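Local coordinates for protein short chain dehydrogenase (Salmonella typhi, PDB 3G1T) that probably catalyses NAD(P)(H)-dependent oxidation or reduction of an unidentified substrate through a Rossmann-type short-chain dehydrogenase fold, at residues 150-155 and 169-174; 193-198 and 225-230. All blocks are in the same frame, centred on the assembly; numbering follows the deposited sequence.

How the contacts relate
The two contacts lie in series along the chain and share one parallel sheet. Contact 1 packs strand 147-152 against helix 165-185. Contact 2 packs the neighbouring strand 190-196 against helix 224-231, on the opposite face of the sheet. Their centres are about 13 Å apart. The strands are joined by two probable backbone hydrogen bonds, Ile195 N to Phe151 O and Ser153 N to Ile195 O, each 2.8 Å. Packing also brings Ser154 CA to 3.4 Å from Asn196 OD1. Contact 1 includes Lys171, four residues after Tyr167, in the family's Tyr-x-x-x-Lys pattern, which probably marks the active site. Contact 2 has no close metal: a bound magnesium ion is about 14 Å from the Leu230 side chain.

Contact 1: 150-155 and 169-174; sequences VFTSSS and TSKFAT
Lys171 reaches from its helix to the end of the strand and donates from NZ to Thr152 O at 2.7 Å. NZ sits above the carbonyl plane, 47° out of it. The chain bends at chi2 (-59°), which brings CD close to Thr152 O. Beyond the bend the chain is extended and carries NZ to that oxygen. CE lies close to it too, and CG packs against Ser154 CB at 4.2 Å. Thr174, one turn further on, uses its methyl. CG2 is anti to the backbone N (the OG1 chi1 is -63°) and meets Phe151 CB at 3.6 Å. The same methyl lies 3.7 Å from Thr152 O, so this oxygen has NZ and a methyl beside it. Thr174 OG1 donates to Ser170 O at 2.7 Å. The backbone N of Thr174 binds the same oxygen from the opposite face of its plane. Two hydroxyls of 150-155 have partners outside the contact: Thr152 OG1 bonds with His100 O and Ser153 OG with Glu175 OE2. The strand and helix segments run nearly antiparallel, with axes 9.4 Å apart. This is the strand-to-helix packing of a beta-alpha-beta crossover. Tyr167 touches Ser154, and Asn126 bonds with Ser170 OG. The grouping of Ser154, Tyr167 and Lys171 is consistent with the active site of short-chain dehydrogenases.

Contact 2: 193-198 and 225-230; sequences NCINPG and PLYLWL
Ile195 and Tyr227 lie opposite each other, with their CA atoms 7.9 Å apart. The strand and helix segments run almost antiparallel, at 172°, with their axes 10.1 Å apart. That spacing is filled by side chains, chiefly that of Ile195, which points toward the helix. Its outer chain is extended at chi2 (-166°), which carries CD1 out over the Tyr227 ring. There CD1 makes a CH-pi contact, 3.8 Å from the ring centroid and only 5° off the ring normal. The other branch, CG2, lies near the phenol end, 3.6 Å from Tyr227 CZ. Leu226 meets Ile195 tip to tip, its CG 3.7 Å from Ile195 CD1. Leu230 slides past Ile195 in the opposite direction and offers CD1 to Ile195 CG1. Leu230 was modelled in two conformers, so the tightness of this last contact is doubtful. Toward the start of the strand segment, Asn193 ND2 touches Leu230 CD2 at 4.0 Å. The amide of Asn193 is held by Met241 N and Lys238 O. Past the strand end, Pro197 CB comes within 3.8 Å of Tyr227 OH. Asn196 OD1 accepts from Gly198 N and forms an Asx turn. Phe243 of strand 242-244 and Val150 of strand 147-152 both touch Leu230. Helix 25-36 brings Ile26 against Tyr227 and Pro197, so helix 224-231 lies next to helix 25-36 and covers strands 147-152, 190-196 and 242-244.

Contact 1: 150-155 and 169-174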
loop_
_atom_site.group_PDB
_atom_site.type_symbol
_atom_site.label_atom_id
_atom_site.label_comp_id
_atom_site.label_asym_id
_atom_site.label_seq_id
_atom_site.Cartn_x
_atom_site.Cartn_y
_atom_site.Cartn_z
ATOM N N VAL A 150 9.238 5.518 -13.547
ATOM C CA VAL A 150 9.716 6.010 -12.284
ATOM C C VAL A 150 8.490 6.362 -11.456
ATOM O O VAL A 150 7.592 7.068 -11.957
ATOM C CB VAL A 150 10.617 7.285 -12.470
ATOM C CG1 VAL A 150 10.964 7.864 -11.033
ATOM C CG2 VAL A 150 11.935 6.833 -13.256
ATOM N N PHE A 151 8.467 5.889 -10.208
ATOM C CA PHE A 151 7.424 6.294 -9.234
ATOM C C PHE A 151 8.007 7.235 -8.203
ATOM O O PHE A 151 9.194 7.244 -7.948
ATOM C CB PHE A 151 6.823 5.072 -8.520
ATOM C CG PHE A 151 6.085 4.115 -9.446
ATOM C CD1 PHE A 151 4.742 4.310 -9.782
ATOM C CD2 PHE A 151 6.796 3.019 -10.019
ATOM C CE1 PHE A 151 4.005 3.396 -10.637
ATOM C CE2 PHE A 151 6.082 2.120 -10.884
ATOM C CZ PHE A 151 4.757 2.276 -11.202
ATOM N N THR A 152 7.116 8.047 -7.589
ATOM C CA THR A 152 7.530 8.943 -6.474
ATOM C C THR A 152 7.236 8.275 -5.138
ATOM O O THR A 152 6.117 7.846 -4.865
ATOM C CB THR A 152 6.780 10.286 -6.612
ATOM O OG1 THR A 152 7.090 10.867 -7.870
ATOM C CG2 THR A 152 7.277 11.218 -5.441
ATOM N N SER A 153 8.287 8.129 -4.357
ATOM C CA SER A 153 8.190 7.599 -2.977
ATOM C C SER A 153 8.479 8.706 -1.936
ATOM O O SER A 153 8.348 9.942 -2.215
ATOM C CB SER A 153 9.144 6.400 -2.779
ATOM O OG SER A 153 8.759 5.705 -1.573
ATOM N N SER A 154 8.738 8.257 -0.723
ATOM C CA SER A 154 8.963 9.190 0.439
ATOM C C SER A 154 9.760 8.436 1.488
ATOM O O SER A 154 9.797 7.190 1.435
ATOM C CB SER A 154 7.620 9.731 1.014
ATOM O OG SER A 154 7.966 10.353 2.227
ATOM N N SER A 155 10.469 9.128 2.396
ATOM C CA SER A 155 11.104 8.376 3.486
ATOM C C SER A 155 10.046 7.586 4.275
ATOM O O SER A 155 10.327 6.520 4.744
ATOM C CB SER A 155 11.945 9.292 4.368
ATOM O OG SER A 155 11.025 10.163 5.057
ATOM N N THR A 169 1.157 4.871 4.116
ATOM C CA THR A 169 0.515 3.618 3.643
ATOM C C THR A 169 0.628 3.569 2.128
ATOM O O THR A 169 1.004 2.510 1.552
ATOM C CB THR A 169 -0.921 3.472 4.156
ATOM O OG1 THR A 169 -0.911 3.569 5.596
ATOM C CG2 THR A 169 -1.550 2.048 3.788
ATOM N N SER A 170 0.239 4.663 1.467
ATOM C CA SER A 170 0.229 4.690 -0.041
ATOM C C SER A 170 1.629 4.676 -0.648
ATOM O O SER A 170 1.804 4.194 -1.786
ATOM C CB SER A 170 -0.491 5.944 -0.564
ATOM O OG SER A 170 0.354 7.105 -0.460
ATOM N N LYS A 171 2.648 5.220 0.067
ATOM C CA LYS A 171 4.004 5.154 -0.428
ATOM C C LYS A 171 4.662 3.752 -0.182
ATOM O O LYS A 171 5.449 3.297 -1.015
ATOM C CB LYS A 171 4.837 6.363 0.094
ATOM C CG LYS A 171 4.248 7.723 -0.405
ATOM C CD LYS A 171 4.200 7.840 -1.936
ATOM C CE LYS A 171 3.862 9.230 -2.528
ATOM N NZ LYS A 171 3.857 9.123 -4.053
ATOM N N PHE A 172 4.326 3.090 0.919
ATOM C CA PHE A 172 4.696 1.666 1.046
ATOM C C PHE A 172 4.068 0.923 -0.132
ATOM O O PHE A 172 4.748 0.095 -0.816
ATOM C CB PHE A 172 4.153 1.123 2.373
ATOM C CG PHE A 172 5.174 1.118 3.473
ATOM C CD1 PHE A 172 5.452 2.329 4.173
ATOM C CD2 PHE A 172 5.905 -0.015 3.749
ATOM C CE1 PHE A 172 6.403 2.343 5.197
ATOM C CE2 PHE A 172 6.874 -0.073 4.810
ATOM C CZ PHE A 172 7.127 1.179 5.539
ATOM N N ALA A 173 2.786 1.185 -0.443
ATOM C CA ALA A 173 2.122 0.464 -1.574
ATOM C C ALA A 173 2.835 0.763 -2.899
ATOM O O ALA A 173 2.961 -0.109 -3.824
ATOM C CB ALA A 173 0.631 0.892 -1.707
ATOM N N THR A 174 3.301 2.013 -3.030
ATOM C CA THR A 174 4.004 2.394 -4.241
ATOM C C THR A 174 5.343 1.609 -4.378
ATOM O O THR A 174 5.680 1.134 -5.522
ATOM C CB THR A 174 4.338 3.934 -4.200
ATOM O OG1 THR A 174 3.091 4.651 -4.161
ATOM C CG2 THR A 174 5.093 4.305 -5.496
#

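Contact 2: 193-198 and 225-230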
loop_
_atom_site.group_PDB
_atom_site.type_symbol
_atom_site.label_atom_id
_atom_site.label_comp_id
_atom_site.label_asym_id
_atom_site.label_seq_id
_atom_site.Cartn_x
_atom_site.Cartn_y
_atom_site.Cartn_z
ATOM N N ASN A 193 11.702 1.982 -11.209
ATOM C CA ASN A 193 12.410 2.330 -9.958
ATOM C C ASN A 193 11.637 3.416 -9.254
ATOM O O ASN A 193 10.708 3.927 -9.848
ATOM C CB ASN A 193 13.766 2.931 -10.286
ATOM C CG ASN A 193 14.719 1.899 -10.842
ATOM O OD1 ASN A 193 15.241 1.068 -10.085
ATOM N ND2 ASN A 193 14.965 1.948 -12.172
ATOM N N CYS A 194 11.949 3.640 -7.987
ATOM C CA CYS A 194 11.363 4.835 -7.297
ATOM C C CYS A 194 12.356 5.942 -6.996
ATOM O O CYS A 194 13.567 5.664 -6.799
ATOM C CB CYS A 194 10.810 4.390 -5.946
ATOM S SG CYS A 194 9.184 3.530 -6.065
ATOM N N ILE A 195 11.840 7.172 -6.916
ATOM C CA ILE A 195 12.619 8.336 -6.382
ATOM C C ILE A 195 11.926 8.945 -5.141
ATOM O O ILE A 195 10.696 9.205 -5.173
ATOM C CB ILE A 195 12.782 9.452 -7.458
ATOM C CG1 ILE A 195 13.711 9.001 -8.570
ATOM C CG2 ILE A 195 13.383 10.805 -6.809
ATOM C CD1 ILE A 195 14.209 10.133 -9.488
ATOM N N ASN A 196 12.716 9.121 -4.078
ATOM C CA ASN A 196 12.297 9.891 -2.870
ATOM C C ASN A 196 12.911 11.288 -2.973
ATOM O O ASN A 196 14.119 11.424 -2.752
ATOM C CB ASN A 196 12.781 9.187 -1.608
ATOM C CG ASN A 196 12.623 10.076 -0.352
ATOM O OD1 ASN A 196 11.770 10.958 -0.328
ATOM N ND2 ASN A 196 13.503 9.890 0.653
ATOM N N PRO A 197 12.096 12.330 -3.270
ATOM C CA PRO A 197 12.768 13.615 -3.465
ATOM C C PRO A 197 13.418 14.129 -2.179
ATOM O O PRO A 197 14.300 14.971 -2.275
ATOM C CB PRO A 197 11.664 14.576 -3.931
ATOM C CG PRO A 197 10.408 13.951 -3.626
ATOM C CD PRO A 197 10.646 12.439 -3.436
ATOM N N GLY A 198 13.006 13.626 -1.008
ATOM C CA GLY A 198 13.498 14.205 0.283
ATOM C C GLY A 198 12.783 15.535 0.464
ATOM O O GLY A 198 11.955 15.966 -0.385
ATOM N N PRO A 225 19.530 16.119 -10.748
ATOM C CA PRO A 225 20.507 15.144 -11.321
ATOM C C PRO A 225 19.974 13.702 -11.268
ATOM O O PRO A 225 20.105 12.958 -12.258
ATOM C CB PRO A 225 21.762 15.323 -10.453
ATOM C CG PRO A 225 21.720 16.820 -10.099
ATOM C CD PRO A 225 20.209 17.166 -9.928
ATOM N N LEU A 226 19.342 13.323 -10.160
ATOM C CA LEU A 226 18.814 12.001 -10.079
ATOM C C LEU A 226 17.693 11.747 -11.081
ATOM O O LEU A 226 17.670 10.653 -11.668
ATOM C CB LEU A 226 18.358 11.710 -8.613
ATOM C CG LEU A 226 17.734 10.341 -8.404
ATOM C CD1 LEU A 226 18.857 9.287 -8.539
ATOM C CD2 LEU A 226 17.147 10.215 -6.967
ATOM N N TYR A 227 16.766 12.712 -11.256
ATOM C CA TYR A 227 15.709 12.649 -12.241
ATOM C C TYR A 227 16.169 12.484 -13.658
ATOM O O TYR A 227 15.558 11.712 -14.397
ATOM C CB TYR A 227 14.805 13.908 -12.114
ATOM C CG TYR A 227 13.909 13.835 -10.868
ATOM C CD1 TYR A 227 12.573 13.509 -10.995
ATOM C CD2 TYR A 227 14.428 14.095 -9.558
ATOM C CE1 TYR A 227 11.717 13.408 -9.897
ATOM C CE2 TYR A 227 13.539 14.045 -8.431
ATOM C CZ TYR A 227 12.222 13.705 -8.634
ATOM O OH TYR A 227 11.337 13.619 -7.611
ATOM N N LEU A 228 17.244 13.197 -14.014
ATOM C CA LEU A 228 17.919 13.049 -15.303
ATOM C C LEU A 228 18.594 11.663 -15.399
ATOM O O LEU A 228 18.404 10.970 -16.441
ATOM C CB LEU A 228 19.072 14.103 -15.443
ATOM C CG LEU A 228 18.460 15.410 -15.897
ATOM C CD1 LEU A 228 19.480 16.574 -15.567
ATOM C CD2 LEU A 228 17.997 15.317 -17.440
ATOM N N TRP A 229 19.334 11.260 -14.351
ATOM C CA TRP A 229 20.079 9.967 -14.397
ATOM C C TRP A 229 19.134 8.784 -14.656
ATOM O O TRP A 229 19.404 7.933 -15.524
ATOM C CB TRP A 229 20.795 9.801 -13.075
ATOM C CG TRP A 229 21.603 8.534 -13.044
ATOM C CD1 TRP A 229 22.808 8.296 -13.687
ATOM C CD2 TRP A 229 21.283 7.363 -12.321
ATOM N NE1 TRP A 229 23.251 7.007 -13.389
ATOM C CE2 TRP A 229 22.318 6.406 -12.581
ATOM C CE3 TRP A 229 20.220 7.018 -11.475
ATOM C CZ2 TRP A 229 22.334 5.137 -11.979
ATOM C CZ3 TRP A 229 20.206 5.748 -10.908
ATOM C CH2 TRP A 229 21.265 4.815 -11.179
ATOM N N LEU A 230 17.983 8.749 -13.979
ATOM C CA LEU A 230 17.043 7.617 -14.225
ATOM C C LEU A 230 16.405 7.569 -15.591
ATOM O O LEU A 230 15.945 6.508 -15.990
ATOM C CB LEU A 230 15.944 7.519 -13.146
ATOM C CG LEU A 230 16.420 6.932 -11.811
ATOM C CD1 LEU A 230 15.290 7.044 -10.798
ATOM C CD2 LEU A 230 16.852 5.434 -11.879
#